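Local atomic coordinates of flagellar motor switch protein FliG (Aquifex aeolicus, PDB entry 3HJL), a protein that probably helps form the rotor-mounted switch complex at the base of the flagellar basal body, which contacts motor components that determine the direction of flagellar rotation. Residues I113-A122 and L140-N151. Residues are numbered along the deposited sequence; the frame is centred on the assembly and turned at random.
Sequences IEKVDSRILA and LSPKKSAEIIQN
K144 reaches from the first turn of helix 142-150 across to the turn between helices 93-114 and 118-125, and its buried ammonium is held there. NZ gives one hydrogen bond to V116 O (2.7 Å), a backbone carbonyl at that turn, and another to S118 OG (2.8 Å). S118 passes the chain on: with OG anti to its carbonyl carbon (chi1 -65°), the hydroxyl donates to E147 OE1 at 2.8 Å, on the anti side, 19° out of the carboxylate plane. This is the tight part, where S118 and I148 bring their CA atoms within 5.1 Å. Beside it, I148 CD1 packs on L121 CD1 (4.1 Å), while A122 CB lies against N151 CB (3.5 Å).

Toward solvent the grip is looser. A water links S118 N to E147 OE1, and R119 only brushes N151 before its guanidinium turns back side-on to D117, the N-cap of its own helix. At the opposite end the partly exposed E114 holds firmly, its carboxyl carbon over K144 CG; OE2 takes bonds from S141 N, on the syn lone pair, and S141 OG, both 3.1 Å. Cut back to an alanine, E114 would probably leave S141, N-cap of helix 142-150, without this shared acceptor and uncover the K144 methylenes.

L121 and I113 also touch helix 172-193, placing the -65° crossing of segments 118-122 and 142-150 in the all-helical FliG middle domain, consistent with this protein's armadillo-repeat architecture.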
loop_
_atom_site.group_PDB
_atom_site.type_symbol
_atom_site.label_atom_id
_atom_site.label_comp_id
_atom_site.label_asym_id
_atom_site.label_seq_id
_atom_site.Cartn_x
_atom_site.Cartn_y
_atom_site.Cartn_z
ATOM N N ILE A 113 -9.730 -13.363 -4.861
ATOM C CA ILE A 113 -9.878 -13.421 -6.323
ATOM C C ILE A 113 -11.050 -14.336 -6.723
ATOM O O ILE A 113 -11.772 -14.057 -7.678
ATOM C CB ILE A 113 -8.553 -13.970 -7.000
ATOM C CG1 ILE A 113 -7.456 -12.913 -7.007
ATOM C CG2 ILE A 113 -8.809 -14.414 -8.423
ATOM C CD1 ILE A 113 -7.735 -11.730 -7.966
ATOM N N GLU A 114 -11.197 -15.436 -5.988
ATOM C CA GLU A 114 -12.246 -16.434 -6.216
ATOM C C GLU A 114 -13.652 -15.843 -5.958
ATOM O O GLU A 114 -14.634 -16.307 -6.517
ATOM C CB GLU A 114 -12.029 -17.654 -5.298
ATOM C CG GLU A 114 -12.068 -19.019 -5.993
ATOM C CD GLU A 114 -10.772 -19.351 -6.704
ATOM O OE1 GLU A 114 -10.014 -18.415 -7.019
ATOM O OE2 GLU A 114 -10.520 -20.542 -6.979
ATOM N N LYS A 115 -13.741 -14.855 -5.074
ATOM C CA LYS A 115 -15.001 -14.157 -4.819
ATOM C C LYS A 115 -15.425 -13.217 -5.950
ATOM O O LYS A 115 -16.605 -12.893 -6.068
ATOM C CB LYS A 115 -14.907 -13.346 -3.532
ATOM C CG LYS A 115 -14.772 -14.191 -2.276
ATOM C CD LYS A 115 -14.544 -13.300 -1.069
ATOM C CE LYS A 115 -14.010 -14.074 0.121
ATOM N NZ LYS A 115 -13.728 -13.126 1.233
ATOM N N VAL A 116 -14.475 -12.784 -6.778
ATOM C CA VAL A 116 -14.749 -11.793 -7.810
ATOM C C VAL A 116 -15.449 -12.442 -9.001
ATOM O O VAL A 116 -15.119 -13.541 -9.377
ATOM C CB VAL A 116 -13.453 -11.080 -8.273
ATOM C CG1 VAL A 116 -13.772 -9.985 -9.290
ATOM C CG2 VAL A 116 -12.710 -10.488 -7.071
ATOM N N ASP A 117 -16.465 -11.767 -9.536
ATOM C CA ASP A 117 -17.206 -12.245 -10.697
ATOM C C ASP A 117 -16.230 -12.547 -11.854
ATOM O O ASP A 117 -15.426 -11.703 -12.231
ATOM C CB ASP A 117 -18.213 -11.177 -11.112
ATOM C CG ASP A 117 -19.201 -11.666 -12.140
ATOM O OD1 ASP A 117 -20.388 -11.751 -11.785
ATOM O OD2 ASP A 117 -18.805 -11.968 -13.288
ATOM N N SER A 118 -16.310 -13.758 -12.402
ATOM C CA SER A 118 -15.421 -14.212 -13.493
ATOM C C SER A 118 -15.461 -13.369 -14.772
ATOM O O SER A 118 -14.499 -13.385 -15.546
ATOM C CB SER A 118 -15.701 -15.678 -13.824
ATOM O OG SER A 118 -15.368 -16.512 -12.719
ATOM N N ARG A 119 -16.570 -12.663 -15.006
ATOM C CA ARG A 119 -16.661 -11.706 -16.121
ATOM C C ARG A 119 -15.720 -10.523 -15.895
ATOM O O ARG A 119 -15.093 -10.037 -16.830
ATOM C CB ARG A 119 -18.099 -11.194 -16.292
ATOM C CG ARG A 119 -19.092 -12.255 -16.735
ATOM C CD ARG A 119 -20.530 -11.753 -16.690
ATOM N NE ARG A 119 -21.110 -11.803 -15.343
ATOM C CZ ARG A 119 -22.356 -11.436 -15.042
ATOM N NH1 ARG A 119 -23.207 -11.027 -15.991
ATOM N NH2 ARG A 119 -22.781 -11.530 -13.781
ATOM N N ILE A 120 -15.631 -10.073 -14.643
ATOM C CA ILE A 120 -14.734 -8.985 -14.256
ATOM C C ILE A 120 -13.268 -9.425 -14.352
ATOM O O ILE A 120 -12.434 -8.685 -14.877
ATOM C CB ILE A 120 -15.061 -8.458 -12.820
ATOM C CG1 ILE A 120 -16.470 -7.819 -12.798
ATOM C CG2 ILE A 120 -13.985 -7.452 -12.357
ATOM C CD1 ILE A 120 -16.972 -7.460 -11.427
ATOM N N LEU A 121 -12.971 -10.638 -13.886
ATOM C CA LEU A 121 -11.616 -11.194 -13.975
ATOM C C LEU A 121 -11.201 -11.412 -15.442
ATOM O O LEU A 121 -10.093 -11.056 -15.822
ATOM C CB LEU A 121 -11.504 -12.498 -13.169
ATOM C CG LEU A 121 -11.740 -12.408 -11.646
ATOM C CD1 LEU A 121 -11.734 -13.763 -10.982
ATOM C CD2 LEU A 121 -10.733 -11.532 -10.978
ATOM N N ALA A 122 -12.098 -11.980 -16.254
ATOM C CA ALA A 122 -11.853 -12.170 -17.699
ATOM C C ALA A 122 -11.574 -10.841 -18.394
ATOM O O ALA A 122 -10.615 -10.723 -19.153
ATOM C CB ALA A 122 -13.049 -12.866 -18.361
ATOM N N LEU A 140 -5.700 -21.132 -9.817
ATOM C CA LEU A 140 -7.102 -21.039 -9.414
ATOM C C LEU A 140 -7.750 -22.419 -9.412
ATOM O O LEU A 140 -7.174 -23.374 -9.913
ATOM C CB LEU A 140 -7.879 -20.116 -10.352
ATOM C CG LEU A 140 -7.436 -18.660 -10.447
ATOM C CD1 LEU A 140 -8.315 -17.937 -11.480
ATOM C CD2 LEU A 140 -7.488 -17.969 -9.103
ATOM N N SER A 141 -8.953 -22.511 -8.844
ATOM C CA SER A 141 -9.691 -23.761 -8.828
ATOM C C SER A 141 -10.159 -24.036 -10.265
ATOM O O SER A 141 -10.441 -23.088 -10.998
ATOM C CB SER A 141 -10.889 -23.688 -7.863
ATOM O OG SER A 141 -11.946 -22.904 -8.381
ATOM N N PRO A 142 -10.187 -25.319 -10.687
ATOM C CA PRO A 142 -10.619 -25.690 -12.053
ATOM C C PRO A 142 -11.913 -25.036 -12.532
ATOM O O PRO A 142 -12.028 -24.713 -13.719
ATOM C CB PRO A 142 -10.810 -27.201 -11.963
ATOM C CG PRO A 142 -9.914 -27.644 -10.869
ATOM C CD PRO A 142 -9.724 -26.494 -9.922
ATOM N N LYS A 143 -12.881 -24.860 -11.628
ATOM C CA LYS A 143 -14.146 -24.240 -11.996
ATOM C C LYS A 143 -14.023 -22.724 -12.185
ATOM O O LYS A 143 -14.691 -22.175 -13.048
ATOM C CB LYS A 143 -15.268 -24.579 -11.003
ATOM C CG LYS A 143 -16.676 -24.062 -11.421
ATOM C CD LYS A 143 -17.116 -24.513 -12.858
ATOM C CE LYS A 143 -18.391 -23.812 -13.320
ATOM N NZ LYS A 143 -18.560 -23.874 -14.804
ATOM N N LYS A 144 -13.197 -22.051 -11.372
ATOM C CA LYS A 144 -12.915 -20.623 -11.596
ATOM C C LYS A 144 -12.213 -20.383 -12.913
ATOM O O LYS A 144 -12.637 -19.537 -13.691
ATOM C CB LYS A 144 -12.058 -19.988 -10.484
ATOM C CG LYS A 144 -12.802 -19.049 -9.569
ATOM C CD LYS A 144 -13.397 -17.838 -10.287
ATOM C CE LYS A 144 -14.189 -16.999 -9.319
ATOM N NZ LYS A 144 -15.217 -16.176 -9.936
ATOM N N SER A 145 -11.121 -21.111 -13.143
ATOM C CA SER A 145 -10.370 -20.980 -14.389
ATOM C C SER A 145 -11.239 -21.306 -15.607
ATOM O O SER A 145 -11.106 -20.657 -16.640
ATOM C CB SER A 145 -9.096 -21.833 -14.371
ATOM O OG SER A 145 -9.395 -23.184 -14.106
ATOM N N ALA A 146 -12.162 -22.258 -15.460
ATOM C CA ALA A 146 -13.111 -22.600 -16.529
ATOM C C ALA A 146 -14.085 -21.451 -16.821
ATOM O O ALA A 146 -14.368 -21.170 -17.979
ATOM C CB ALA A 146 -13.885 -23.862 -16.170
ATOM N N GLU A 147 -14.621 -20.830 -15.764
ATOM C CA GLU A 147 -15.538 -19.685 -15.891
ATOM C C GLU A 147 -14.866 -18.490 -16.558
ATOM O O GLU A 147 -15.489 -17.794 -17.360
ATOM C CB GLU A 147 -16.054 -19.234 -14.526
ATOM C CG GLU A 147 -17.108 -20.113 -13.898
ATOM C CD GLU A 147 -17.365 -19.756 -12.433
ATOM O OE1 GLU A 147 -17.126 -18.590 -12.039
ATOM O OE2 GLU A 147 -17.816 -20.640 -11.672
ATOM N N ILE A 148 -13.611 -18.230 -16.189
ATOM C CA ILE A 148 -12.842 -17.130 -16.782
ATOM C C ILE A 148 -12.566 -17.427 -18.249
ATOM O O ILE A 148 -12.774 -16.566 -19.105
ATOM C CB ILE A 148 -11.501 -16.891 -16.054
ATOM C CG1 ILE A 148 -11.733 -16.394 -14.624
ATOM C CG2 ILE A 148 -10.669 -15.883 -16.805
ATOM C CD1 ILE A 148 -10.515 -16.522 -13.739
ATOM N N ILE A 149 -12.133 -18.656 -18.535
ATOM C CA ILE A 149 -11.861 -19.080 -19.915
ATOM C C ILE A 149 -13.084 -18.897 -20.811
ATOM O O ILE A 149 -12.966 -18.335 -21.890
ATOM C CB ILE A 149 -11.355 -20.549 -19.990
ATOM C CG1 ILE A 149 -9.885 -20.638 -19.556
ATOM C CG2 ILE A 149 -11.490 -21.102 -21.414
ATOM C CD1 ILE A 149 -8.882 -20.100 -20.581
ATOM N N GLN A 150 -14.262 -19.284 -20.324
ATOM C CA GLN A 150 -15.509 -19.129 -21.092
ATOM C C GLN A 150 -15.859 -17.674 -21.454
ATOM O O GLN A 150 -16.449 -17.428 -22.504
ATOM C CB GLN A 150 -16.674 -19.790 -20.360
ATOM C CG GLN A 150 -16.636 -21.314 -20.439
ATOM C CD GLN A 150 -17.743 -21.982 -19.644
ATOM O OE1 GLN A 150 -18.359 -21.367 -18.768
ATOM N NE2 GLN A 150 -18.001 -23.256 -19.947
ATOM N N ASN A 151 -15.454 -16.725 -20.606
ATOM C CA ASN A 151 -15.645 -15.285 -20.856
ATOM C C ASN A 151 -14.492 -14.590 -21.629
ATOM O O ASN A 151 -14.511 -13.369 -21.790
ATOM C CB ASN A 151 -15.888 -14.566 -19.523
ATOM C CG ASN A 151 -17.244 -14.872 -18.944
ATOM O OD1 ASN A 151 -18.252 -14.360 -19.419
ATOM N ND2 ASN A 151 -17.278 -15.673 -17.883
HETATM O O HOH W 1 -18.573 -15.734 -11.620
#